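Local structure of telomeric DNA-binding factor trf1 (Schizosaccharomyces pombe, 6K5S) at residues A[63-67]-A[85-90]; A[105-110]-A[127-132]; A[16-20]-A[49-53]; A[92-96]-A[211-216]; A[114-120]-A[165-169]. The protein probably binds telomeric DNA and carries an all-helical domain of the telomere repeat binding factor family. All coordinates share one frame; numbering follows the deposited sequence.

Contact 1: residues A[63-67]-A[85-90]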
# COMPACT_ATOMS: atom_id res chain seq x y z
N GLU A 63 7.56 13.85 9.38
CA GLU A 63 8.67 13.69 10.31
C GLU A 63 9.13 12.23 10.33
O GLU A 63 8.85 11.46 9.40
CB GLU A 63 8.26 14.20 11.69
CG GLU A 63 7.46 15.50 11.70
CD GLU A 63 8.23 16.70 11.17
OE1 GLU A 63 7.70 17.84 11.22
OE2 GLU A 63 9.38 16.52 10.70
N SER A 64 9.87 11.86 11.38
CA SER A 64 10.36 10.49 11.47
C SER A 64 9.24 9.52 11.80
O SER A 64 9.13 8.47 11.16
CB SER A 64 11.48 10.40 12.51
OG SER A 64 12.64 11.07 12.06
N PHE A 65 8.40 9.85 12.77
CA PHE A 65 7.36 8.96 13.26
C PHE A 65 5.98 9.59 13.09
O PHE A 65 5.83 10.77 12.73
CB PHE A 65 7.59 8.59 14.74
CG PHE A 65 8.81 7.77 14.95
CD1 PHE A 65 8.75 6.39 14.81
CD2 PHE A 65 10.03 8.37 15.26
CE1 PHE A 65 9.90 5.62 14.98
CE2 PHE A 65 11.18 7.60 15.44
CZ PHE A 65 11.11 6.23 15.32
N ILE A 66 4.96 8.77 13.35
CA ILE A 66 3.56 9.16 13.17
C ILE A 66 2.96 9.49 14.52
O ILE A 66 2.99 8.66 15.45
CB ILE A 66 2.75 8.04 12.50
CG1 ILE A 66 3.42 7.63 11.20
CG2 ILE A 66 1.28 8.48 12.27
CD1 ILE A 66 2.71 6.50 10.54
N TYR A 67 2.38 10.68 14.63
CA TYR A 67 1.82 11.16 15.89
C TYR A 67 0.31 11.22 15.69
O TYR A 67 -0.21 12.13 15.05
CB TYR A 67 2.43 12.51 16.24
CG TYR A 67 3.95 12.46 16.28
CD1 TYR A 67 4.62 11.74 17.25
CD2 TYR A 67 4.72 13.13 15.33
CE1 TYR A 67 6.00 11.69 17.29
CE2 TYR A 67 6.11 13.09 15.35
CZ TYR A 67 6.75 12.37 16.34
OH TYR A 67 8.14 12.34 16.38
N ALA A 85 2.78 0.97 13.23
CA ALA A 85 3.60 1.60 12.20
C ALA A 85 4.87 2.17 12.81
O ALA A 85 5.96 2.00 12.27
CB ALA A 85 2.80 2.68 11.47
N ASN A 86 4.74 2.84 13.97
CA ASN A 86 5.91 3.42 14.62
C ASN A 86 6.94 2.37 15.01
O ASN A 86 8.14 2.60 14.87
CB ASN A 86 5.46 4.26 15.83
CG ASN A 86 4.94 5.64 15.40
OD1 ASN A 86 5.21 6.09 14.28
ND2 ASN A 86 4.21 6.32 16.29
N LEU A 87 6.49 1.19 15.47
CA LEU A 87 7.42 0.09 15.71
C LEU A 87 8.11 -0.35 14.43
O LEU A 87 9.33 -0.61 14.42
CB LEU A 87 6.70 -1.10 16.35
CG LEU A 87 6.42 -0.81 17.83
CD1 LEU A 87 5.18 -1.56 18.29
CD2 LEU A 87 7.65 -1.18 18.64
N ALA A 88 7.36 -0.47 13.33
CA ALA A 88 7.96 -0.90 12.08
C ALA A 88 8.98 0.13 11.60
O ALA A 88 10.06 -0.23 11.12
CB ALA A 88 6.88 -1.13 11.02
N ILE A 89 8.64 1.42 11.75
CA ILE A 89 9.56 2.50 11.39
C ILE A 89 10.85 2.40 12.21
O ILE A 89 11.95 2.56 11.68
CB ILE A 89 8.89 3.87 11.59
CG1 ILE A 89 7.84 4.12 10.51
CG2 ILE A 89 9.93 5.03 11.54
CD1 ILE A 89 6.92 5.31 10.87
N PHE A 90 10.72 2.18 13.52
CA PHE A 90 11.90 2.12 14.38
C PHE A 90 12.79 0.95 14.00
O PHE A 90 14.02 1.11 13.89
CB PHE A 90 11.47 2.02 15.84
CG PHE A 90 12.57 2.34 16.82
CD1 PHE A 90 13.53 1.39 17.14
CD2 PHE A 90 12.62 3.59 17.44
CE1 PHE A 90 14.53 1.68 18.05
CE2 PHE A 90 13.64 3.88 18.34
CZ PHE A 90 14.58 2.92 18.65
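The side-chain amide of Asn86 takes hold of the backbone of Ile66 at both ends. Its OD1 accepts from Ile66 N at 2.8 Å, the donor lying in the carbonyl plane on a lone pair, while ND2 donates to Ile66 O, also at 2.8 Å, and almost straight (N-H...O 169°). Because that oxygen lies close to the amide plane, the group is fixed flat, offering the residue the same donor and acceptor that a neighbouring strand would. CG of Asn86 is anti to its own carbonyl carbon (chi1 -80°), which sends the amide across to the loop. In this all-helical TRF-family domain the arrangement ties the loop that follows helix 41-60 onto the flank of helix 76-94. Loss of the amide, as with an alanine here, is likely to leave N and O of Ile66 without their mates in a buried place and let the loop shift on the helix. Phe65 O is hydrogen-bonded to Thr61 OG1, just before the loop segment. Apolar packing closes in around the polar pair: CE1 of Phe65 lies 3.5 Å from Ile89 CG2, and the same ring turns its edge to Asn86 O. Further along, Phe65 CZ meets Phe90 CD2 at 3.7 Å, whereas Ile66 reaches with its CD1 to Ala85 CB, 3.9 Å away.

Contact 2: residues A[105-110]-A[127-132]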
# COMPACT_ATOMS: atom_id res chain seq x y z
N LEU A 105 15.71 8.67 16.97
CA LEU A 105 15.37 7.42 17.64
C LEU A 105 15.29 7.62 19.15
O LEU A 105 14.33 7.19 19.81
CB LEU A 105 16.38 6.33 17.27
CG LEU A 105 16.39 5.93 15.79
CD1 LEU A 105 17.28 4.73 15.55
CD2 LEU A 105 14.98 5.68 15.28
N ASN A 106 16.28 8.30 19.71
CA ASN A 106 16.30 8.57 21.15
C ASN A 106 15.13 9.44 21.59
O ASN A 106 14.46 9.15 22.57
CB ASN A 106 17.62 9.21 21.56
CG ASN A 106 17.64 9.57 23.02
OD1 ASN A 106 17.53 8.70 23.87
ND2 ASN A 106 17.75 10.85 23.32
N GLU A 107 14.88 10.55 20.86
CA GLU A 107 13.84 11.49 21.26
C GLU A 107 12.45 10.85 21.26
O GLU A 107 11.60 11.21 22.07
CB GLU A 107 13.85 12.71 20.33
CG GLU A 107 12.74 13.72 20.57
CD GLU A 107 13.02 15.04 19.87
OE1 GLU A 107 12.65 15.18 18.69
OE2 GLU A 107 13.65 15.93 20.50
N ASN A 108 12.22 9.92 20.34
CA ASN A 108 10.92 9.28 20.15
C ASN A 108 10.81 7.91 20.79
O ASN A 108 9.76 7.28 20.65
CB ASN A 108 10.63 9.16 18.65
CG ASN A 108 10.38 10.52 17.99
OD1 ASN A 108 9.25 11.02 18.01
ND2 ASN A 108 11.42 11.10 17.38
N PHE A 109 11.86 7.43 21.49
CA PHE A 109 11.86 6.04 21.96
C PHE A 109 10.66 5.74 22.84
O PHE A 109 9.97 4.74 22.65
CB PHE A 109 13.16 5.73 22.71
CG PHE A 109 13.22 4.32 23.24
CD1 PHE A 109 13.70 3.29 22.45
CD2 PHE A 109 12.76 4.03 24.51
CE1 PHE A 109 13.74 1.98 22.94
CE2 PHE A 109 12.82 2.74 25.00
CZ PHE A 109 13.29 1.72 24.22
N LEU A 110 10.39 6.59 23.84
CA LEU A 110 9.28 6.30 24.74
C LEU A 110 7.93 6.39 24.04
O LEU A 110 7.01 5.64 24.38
CB LEU A 110 9.33 7.25 25.94
CG LEU A 110 10.53 7.01 26.87
CD1 LEU A 110 10.58 8.06 27.98
CD2 LEU A 110 10.53 5.60 27.46
N LEU A 127 16.32 -1.34 27.29
CA LEU A 127 16.43 -1.03 25.87
C LEU A 127 16.73 0.45 25.64
O LEU A 127 17.53 0.79 24.77
CB LEU A 127 15.15 -1.44 25.16
CG LEU A 127 15.22 -1.77 23.68
CD1 LEU A 127 16.36 -2.77 23.39
CD2 LEU A 127 13.85 -2.33 23.25
N TYR A 128 16.06 1.34 26.39
CA TYR A 128 16.33 2.77 26.32
C TYR A 128 17.82 3.06 26.55
O TYR A 128 18.44 3.83 25.80
CB TYR A 128 15.50 3.47 27.39
CG TYR A 128 15.16 4.92 27.18
CD1 TYR A 128 15.29 5.53 25.93
CD2 TYR A 128 14.69 5.69 28.23
CE1 TYR A 128 14.96 6.86 25.76
CE2 TYR A 128 14.36 7.02 28.06
CZ TYR A 128 14.49 7.59 26.82
OH TYR A 128 14.15 8.91 26.65
N MET A 129 18.38 2.48 27.61
CA MET A 129 19.77 2.74 27.96
C MET A 129 20.72 2.29 26.86
O MET A 129 21.72 2.98 26.58
CB MET A 129 20.12 2.04 29.28
CG MET A 129 21.58 2.15 29.71
SD MET A 129 21.93 1.17 31.22
CE MET A 129 21.64 -0.49 30.66
N GLU A 130 20.48 1.11 26.28
CA GLU A 130 21.35 0.62 25.22
C GLU A 130 21.20 1.44 23.95
O GLU A 130 22.17 1.64 23.21
CB GLU A 130 21.06 -0.86 24.92
CG GLU A 130 21.36 -1.85 26.08
CD GLU A 130 22.81 -1.84 26.57
OE1 GLU A 130 23.72 -1.43 25.81
OE2 GLU A 130 23.06 -2.25 27.72
N LEU A 131 19.98 1.88 23.65
CA LEU A 131 19.81 2.79 22.52
C LEU A 131 20.65 4.05 22.71
O LEU A 131 21.36 4.48 21.79
CB LEU A 131 18.33 3.17 22.34
CG LEU A 131 18.12 4.20 21.22
CD1 LEU A 131 18.52 3.63 19.85
CD2 LEU A 131 16.65 4.61 21.18
N LYS A 132 20.56 4.68 23.88
CA LYS A 132 21.33 5.89 24.14
C LYS A 132 22.83 5.60 23.99
O LYS A 132 23.57 6.42 23.44
CB LYS A 132 21.02 6.44 25.53
CG LYS A 132 19.55 6.93 25.70
CD LYS A 132 19.23 7.23 27.17
CE LYS A 132 17.86 7.94 27.36
NZ LYS A 132 17.82 9.22 26.60
O HOH W 1 12.02 8.90 24.31
O HOH W 2 15.12 10.32 24.94
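Phe109 and Tyr128 form the tight part of this contact. Their planes are only 10° apart but displaced along each other, with centroids 4.9 Å apart and little overlap; the closest atoms are Phe109 CD2 and Tyr128 CD1 at 3.3 Å. The slide brings the CA of Tyr128, rather than its ring, over a face of Phe109, a CH-pi contact of 4.0 Å from that CA to the Phe109 centroid. With CG anti to the backbone N (chi1 179°), Phe109 sends its ring across to segment 127-132 of helix 122-141, where CD1 meets Leu131 CD2 at 3.5 Å and CZ lies against Leu127 CB. The segments run antiparallel, at 171° with axes 10.2 Å apart, so that helices 102-113 and 122-141, consecutive in the chain, form an antiparallel helical hairpin; Phe90 of helix 76-94 covers the apolar side. The other flank is polar and hydrated. There CE of Lys132 sits above the centre of the Tyr128 ring, while Leu110 CD2 lies over the opposite face towards the rim. A bend at the last lysine torsion turns Lys132 NZ to a lone pair of Asn106 OD1, 2.8 Å away, and NZ is also bound to Leu154 O beyond the two segments. The backbone bond from Phe109 N to Asn106 O is stretched and weak, and two waters donate to this carbonyl; one of them also accepts from Leu110 N at 2.9 Å and reaches the Tyr128 hydroxyl.

Contact 3: residues A[16-20]-A[49-53]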
# COMPACT_ATOMS: atom_id res chain seq x y z
N LEU A 16 1.34 -3.22 5.70
CA LEU A 16 2.76 -3.05 5.40
C LEU A 16 3.58 -3.04 6.68
O LEU A 16 4.70 -3.56 6.70
CB LEU A 16 2.98 -1.76 4.59
CG LEU A 16 2.30 -1.71 3.21
CD1 LEU A 16 2.45 -0.31 2.56
CD2 LEU A 16 2.89 -2.76 2.30
N SER A 17 3.05 -2.43 7.75
CA SER A 17 3.78 -2.39 9.01
C SER A 17 3.96 -3.79 9.55
O SER A 17 5.04 -4.15 10.02
CB SER A 17 3.03 -1.52 10.03
OG SER A 17 2.89 -0.17 9.59
N ASN A 18 2.90 -4.59 9.49
CA ASN A 18 2.95 -5.97 9.96
C ASN A 18 3.99 -6.78 9.17
O ASN A 18 4.76 -7.55 9.75
CB ASN A 18 1.56 -6.61 9.85
CG ASN A 18 0.55 -6.05 10.89
OD1 ASN A 18 0.92 -5.52 11.94
ND2 ASN A 18 -0.73 -6.24 10.61
N ILE A 19 4.01 -6.63 7.86
CA ILE A 19 4.99 -7.38 7.06
C ILE A 19 6.41 -6.98 7.46
O ILE A 19 7.29 -7.83 7.65
CB ILE A 19 4.72 -7.16 5.56
CG1 ILE A 19 3.38 -7.82 5.18
CG2 ILE A 19 5.87 -7.68 4.74
CD1 ILE A 19 2.86 -7.41 3.78
N ILE A 20 6.65 -5.67 7.59
CA ILE A 20 7.99 -5.21 7.96
C ILE A 20 8.39 -5.75 9.33
O ILE A 20 9.51 -6.23 9.53
CB ILE A 20 8.03 -3.67 7.90
CG1 ILE A 20 7.82 -3.21 6.47
CG2 ILE A 20 9.34 -3.12 8.52
CD1 ILE A 20 7.51 -1.74 6.36
N VAL A 49 8.05 -4.01 -0.64
CA VAL A 49 7.29 -3.65 0.56
C VAL A 49 7.79 -2.33 1.14
O VAL A 49 7.00 -1.44 1.49
CB VAL A 49 7.36 -4.78 1.60
CG1 VAL A 49 6.84 -4.31 2.94
CG2 VAL A 49 6.55 -5.98 1.09
N MET A 50 9.11 -2.16 1.24
CA MET A 50 9.65 -0.92 1.80
C MET A 50 9.32 0.29 0.93
O MET A 50 9.08 1.39 1.46
CB MET A 50 11.16 -1.01 2.00
CG MET A 50 11.55 -1.80 3.26
SD MET A 50 10.90 -1.23 4.86
CE MET A 50 11.22 0.53 4.77
N ASN A 51 9.33 0.12 -0.39
CA ASN A 51 8.99 1.22 -1.28
C ASN A 51 7.53 1.63 -1.12
O ASN A 51 7.20 2.83 -1.14
CB ASN A 51 9.26 0.84 -2.74
CG ASN A 51 10.74 0.84 -3.07
OD1 ASN A 51 11.55 1.39 -2.32
ND2 ASN A 51 11.10 0.23 -4.19
N MET A 52 6.63 0.66 -0.95
CA MET A 52 5.25 1.02 -0.68
C MET A 52 5.13 1.65 0.70
O MET A 52 4.38 2.62 0.88
CB MET A 52 4.32 -0.19 -0.82
CG MET A 52 3.92 -0.55 -2.30
SD MET A 52 2.93 -2.09 -2.41
CE MET A 52 4.09 -3.21 -1.71
N PHE A 53 5.89 1.15 1.67
CA PHE A 53 5.80 1.67 3.03
C PHE A 53 6.26 3.12 3.08
O PHE A 53 5.58 3.97 3.66
CB PHE A 53 6.60 0.82 4.00
CG PHE A 53 6.41 1.20 5.45
CD1 PHE A 53 5.17 1.04 6.06
CD2 PHE A 53 7.45 1.74 6.18
CE1 PHE A 53 5.00 1.39 7.40
CE2 PHE A 53 7.29 2.10 7.50
CZ PHE A 53 6.05 1.92 8.11
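The ring of Phe53 carries the methyl CD1 of Ile20 over one face, 3.6 Å from the centroid and 24° off the normal, a close CH-pi contact displaced towards the rim. The nearest ring atom to that methyl is Phe53 CG, only 3.3 Å from Ile20 CD1. Two further residues of helix 10-24 approach the same ring obliquely: Leu16 with its CB at 3.8 Å from Phe53 CD1, and Ser17 with OG at 3.4 Å from Phe53 CE1. The serine hydroxyl is bound to Leu13 O one turn back, so it meets the ring without depending on it for a polar partner. Phe53 holds its CG anti to the backbone N (chi1 -173°), a setting that lays the ring towards the facing helix. Beside it, CG1 of Val49 lodges among Leu16, Ile19 and Ile20, coming to 3.8 Å from Ile20 CG1. Leu16 reaches with CD1 to Met52 CB, 3.9 Å away, and Met50, bent at its second side-chain torsion, brings SD against Ile20 CD1. The interface is almost wholly apolar, the Ser17 hydroxyl apart: aliphatic Leu16, Ile19 and Ile20 mesh with Val49, two methionines and a phenylalanine. Segment axes pass 10.0 Å apart, at 140° between their directions. Helix 76-94 covers one side, with Ala85 and Ala88 on Ser17 and Ile89 on Phe53, while Leu16, Ile19 and Met52 also pack on Leu9 and Ile59 of the second subunit, placing this helix pair at the dimer interface.

Contact 4: residues A[92-96]-A[211-216]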
# COMPACT_ATOMS: atom_id res chain seq x y z
N ALA A 92 12.90 -0.64 11.10
CA ALA A 92 13.48 -0.43 9.78
C ALA A 92 14.61 0.58 9.84
O ALA A 92 15.63 0.42 9.16
CB ALA A 92 12.41 0.03 8.79
N ALA A 93 14.45 1.63 10.66
CA ALA A 93 15.55 2.57 10.89
C ALA A 93 16.79 1.85 11.40
O ALA A 93 17.91 2.09 10.92
CB ALA A 93 15.14 3.66 11.88
N VAL A 94 16.62 0.98 12.40
CA VAL A 94 17.82 0.37 13.00
C VAL A 94 18.45 -0.68 12.09
O VAL A 94 19.65 -0.95 12.20
CB VAL A 94 17.57 -0.25 14.39
CG1 VAL A 94 17.24 0.83 15.45
CG2 VAL A 94 16.55 -1.34 14.35
N TYR A 95 17.68 -1.26 11.17
CA TYR A 95 18.26 -2.13 10.16
C TYR A 95 18.69 -1.38 8.91
O TYR A 95 19.19 -2.00 7.97
CB TYR A 95 17.28 -3.25 9.81
CG TYR A 95 17.45 -4.47 10.68
CD1 TYR A 95 18.54 -5.32 10.51
CD2 TYR A 95 16.54 -4.76 11.67
CE1 TYR A 95 18.71 -6.43 11.31
CE2 TYR A 95 16.69 -5.87 12.47
CZ TYR A 95 17.78 -6.71 12.29
OH TYR A 95 17.94 -7.81 13.09
N GLY A 96 18.49 -0.06 8.86
CA GLY A 96 18.97 0.74 7.75
C GLY A 96 18.03 0.88 6.58
O GLY A 96 18.37 1.59 5.61
N PHE A 211 23.20 -4.99 20.19
CA PHE A 211 22.02 -4.14 20.33
C PHE A 211 20.94 -4.53 19.33
O PHE A 211 19.75 -4.53 19.66
CB PHE A 211 22.38 -2.66 20.17
CG PHE A 211 21.18 -1.75 20.17
CD1 PHE A 211 20.46 -1.54 21.32
CD2 PHE A 211 20.74 -1.16 19.00
CE1 PHE A 211 19.35 -0.72 21.33
CE2 PHE A 211 19.62 -0.34 18.99
CZ PHE A 211 18.92 -0.12 20.15
N LEU A 212 21.34 -4.86 18.11
CA LEU A 212 20.37 -5.30 17.12
C LEU A 212 19.59 -6.49 17.65
O LEU A 212 18.35 -6.51 17.60
CB LEU A 212 21.09 -5.64 15.82
CG LEU A 212 20.58 -5.16 14.46
CD1 LEU A 212 20.46 -3.66 14.40
CD2 LEU A 212 21.56 -5.65 13.39
N SER A 213 20.30 -7.46 18.22
CA SER A 213 19.64 -8.65 18.76
C SER A 213 18.75 -8.30 19.94
O SER A 213 17.66 -8.86 20.09
CB SER A 213 20.69 -9.69 19.15
OG SER A 213 20.17 -11.00 18.99
N GLU A 214 19.18 -7.36 20.78
CA GLU A 214 18.33 -6.93 21.89
C GLU A 214 17.01 -6.37 21.38
O GLU A 214 15.94 -6.71 21.89
CB GLU A 214 19.05 -5.89 22.75
CG GLU A 214 20.38 -6.31 23.36
CD GLU A 214 20.22 -7.23 24.54
OE1 GLU A 214 19.13 -7.25 25.14
OE2 GLU A 214 21.21 -7.94 24.88
N ILE A 215 17.07 -5.47 20.39
CA ILE A 215 15.87 -4.71 20.04
C ILE A 215 14.89 -5.58 19.26
O ILE A 215 13.67 -5.50 19.47
CB ILE A 215 16.24 -3.42 19.28
CG1 ILE A 215 15.02 -2.49 19.21
CG2 ILE A 215 16.71 -3.72 17.87
CD1 ILE A 215 14.72 -1.81 20.50
N ALA A 216 15.40 -6.43 18.37
CA ALA A 216 14.49 -7.27 17.59
C ALA A 216 13.76 -8.25 18.49
O ALA A 216 12.53 -8.38 18.40
CB ALA A 216 15.26 -8.00 16.49
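Leu212 lies over one face of Tyr95, its CG 4.2 Å from the ring centroid and 28° off the normal. The two side chains cross at a slant, and one branch of the leucine slips past the hydroxyl half of the ring: CD2 comes to 3.6 Å from Tyr95 CE1. The other branch turns to the backbone, CD1 standing 3.6 Å from Val94 O. To divide its methyls in this way Leu212 adopts an unusual first torsion (chi1 -134°), away from any staggered position. Val94 points at helix 208-222 and sets its CG1 at the edge of the Phe211 ring, with CG2 lying 4.3 Å from Ile215 CG2. These residues close the C-terminal end of helix 76-94, where Gly96, with positive phi, completes a Schellman motif. Val28, Ala31 and Ser32 of helix 28-36 also pack on Tyr95. Without the ring, as with an alanine at this position, Leu212 is likely to lose the face it rests on and a gap to open beside helix 28-36. The contact is held by dispersion and shape alone, and it buries the Tyr95 hydroxyl with no polar partner in the model, a likely energetic cost that the packing has to repay.

Contact 5: residues A[114-120]-A[165-169]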
# COMPACT_ATOMS: atom_id res chain seq x y z
N ALA A 114 6.44 2.97 24.60
CA ALA A 114 5.52 3.18 25.73
C ALA A 114 4.53 4.29 25.39
O ALA A 114 4.48 5.34 26.04
CB ALA A 114 6.29 3.49 27.00
N PRO A 115 3.74 4.11 24.35
CA PRO A 115 2.83 5.18 23.92
C PRO A 115 1.65 5.30 24.87
O PRO A 115 1.35 4.38 25.64
CB PRO A 115 2.39 4.74 22.53
CG PRO A 115 2.48 3.25 22.59
CD PRO A 115 3.60 2.90 23.52
N ASP A 116 1.02 6.47 24.85
CA ASP A 116 -0.26 6.71 25.52
C ASP A 116 -0.14 6.61 27.05
O ASP A 116 -1.03 6.09 27.72
CB ASP A 116 -1.34 5.75 25.01
CG ASP A 116 -1.49 5.80 23.50
OD1 ASP A 116 -1.37 6.90 22.93
OD2 ASP A 116 -1.72 4.73 22.88
N GLU A 117 0.95 7.15 27.59
CA GLU A 117 1.20 7.24 29.03
C GLU A 117 1.16 5.89 29.73
O GLU A 117 0.92 5.82 30.93
CB GLU A 117 0.23 8.22 29.69
CG GLU A 117 0.18 9.51 28.90
CD GLU A 117 -0.83 10.50 29.42
OE1 GLU A 117 -1.46 10.23 30.47
OE2 GLU A 117 -0.99 11.55 28.77
N SER A 118 1.42 4.82 29.00
CA SER A 118 1.48 3.51 29.61
C SER A 118 2.59 3.45 30.67
O SER A 118 3.45 4.33 30.76
CB SER A 118 1.68 2.45 28.53
OG SER A 118 2.94 2.58 27.89
N ASN A 119 2.54 2.39 31.48
CA ASN A 119 3.56 2.18 32.50
C ASN A 119 4.89 1.83 31.85
O ASN A 119 4.95 0.96 30.97
CB ASN A 119 3.15 1.04 33.44
CG ASN A 119 2.10 1.46 34.43
OD1 ASN A 119 1.82 2.64 34.61
ND2 ASN A 119 1.50 0.48 35.11
N ILE A 120 5.96 2.50 32.26
CA ILE A 120 7.29 2.14 31.77
C ILE A 120 7.75 0.86 32.48
O ILE A 120 7.72 0.78 33.71
CB ILE A 120 8.29 3.27 32.00
CG1 ILE A 120 7.81 4.55 31.33
CG2 ILE A 120 9.65 2.86 31.44
CD1 ILE A 120 7.95 4.50 29.86
N ILE A 165 6.29 14.25 33.28
CA ILE A 165 5.62 14.94 32.18
C ILE A 165 4.93 13.95 31.25
O ILE A 165 3.77 14.16 30.85
CB ILE A 165 6.62 15.84 31.43
CG1 ILE A 165 6.98 17.06 32.29
CG2 ILE A 165 6.07 16.28 30.09
CD1 ILE A 165 5.83 17.55 33.13
N ARG A 166 5.61 12.87 30.89
CA ARG A 166 5.06 12.02 29.83
C ARG A 166 3.82 11.27 30.27
O ARG A 166 3.10 10.76 29.41
CB ARG A 166 6.10 11.03 29.32
CG ARG A 166 6.13 9.74 30.10
CD ARG A 166 7.00 8.67 29.48
NE ARG A 166 6.23 7.61 28.82
CZ ARG A 166 5.48 6.72 29.46
NH1 ARG A 166 5.37 6.75 30.79
NH2 ARG A 166 4.83 5.80 28.78
N ARG A 167 3.53 11.19 31.57
CA ARG A 167 2.32 10.53 32.03
C ARG A 167 1.44 11.46 32.85
O ARG A 167 0.65 11.00 33.67
CB ARG A 167 2.65 9.26 32.82
CG ARG A 167 3.49 9.46 34.08
CD ARG A 167 3.67 8.11 34.80
NE ARG A 167 4.72 8.14 35.81
CZ ARG A 167 4.55 8.61 37.04
NH1 ARG A 167 3.38 9.09 37.41
NH2 ARG A 167 5.56 8.60 37.92
N ASN A 168 1.58 12.78 32.64
CA ASN A 168 0.66 13.77 33.20
C ASN A 168 0.59 13.71 34.72
O ASN A 168 -0.49 13.82 35.31
CB ASN A 168 -0.73 13.61 32.58
CG ASN A 168 -1.58 14.84 32.74
OD1 ASN A 168 -1.08 15.93 33.05
ND2 ASN A 168 -2.89 14.69 32.54
N ALA A 169 1.74 13.55 35.37
CA ALA A 169 1.79 13.51 36.84
C ALA A 169 1.97 14.90 37.44
O ALA A 169 2.85 15.66 37.02
CB ALA A 169 2.89 12.59 37.30
O HOH W 3 5.60 7.93 26.09
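Arg166 starts from an unfavourable first torsion, with CG wedged between its backbone N and carbonyl carbon (chi1 88°), and then bends sharply at chi3 (-105°), which folds the guanidinium back against the loop 114-120. There it meets a type I' beta turn from Pro115 to Ser118; the acceptors are the carbonyls of Ala114, just before the turn, and of Ser118, its last residue. The arginine lies at the C-terminal end of helix 159-166, within the Schellman motif whose C-prime residue is Asn168, so the contact joins a helix terminus to the connection between helices 102-113 and 122-141. NH2 of Arg166 donates to Ala114 O at 2.8 Å and, with its other hydrogen, to Ser118 O, also at 2.8 Å. Arg166 NH1 shares Ser118 O at 3.1 Å, arriving nearly along the C=O axis, so the guanidinium grips this oxygen end-on with two nitrogens. Both carbonyls lie close to the plane of the group, which fixes its rotation. Its faces are covered by hydrocarbon: CD1 of Ile120 sits over the centre of one, 3.3 Å from Arg166 CZ, and CA of Glu117 lies over the opposite one. Carbonyl dipoles, rather than a carboxylate, probably balance much of the charge across this contact. Glu117 itself stretches alongside the end of helix 159-166, its CG 3.2 Å from Arg166 O. Arg167 sends its charged end away to a salt bridge with Glu179. The remaining guanidinium nitrogen, Arg166 NE, donates to a water at 2.8 Å, and that water passes a hydrogen on to Ala114 O.

How the contacts relate
From the N terminus, contact 3 comes first, pairing helices 10-24 and 41-60 and closing before the next begins. Contact 1 follows, fastening the loop after helix 41-60 to helix 76-94, which also leans on contact 3 through Ala85 and Ile89. The end of that helix opens contact 4, whose long loop closes only at helix 208-222 and encloses contacts 2 and 5. Those two cross: segment 114-120 lies between the segments of contact 2, and its partner 165-169 comes after both, with Leu110 packing on Ile120 and Arg166. Phe90 joins contacts 1, 2 and 4, whereas contacts 3 and 5 stand at far ends, their centres about 28 Å apart.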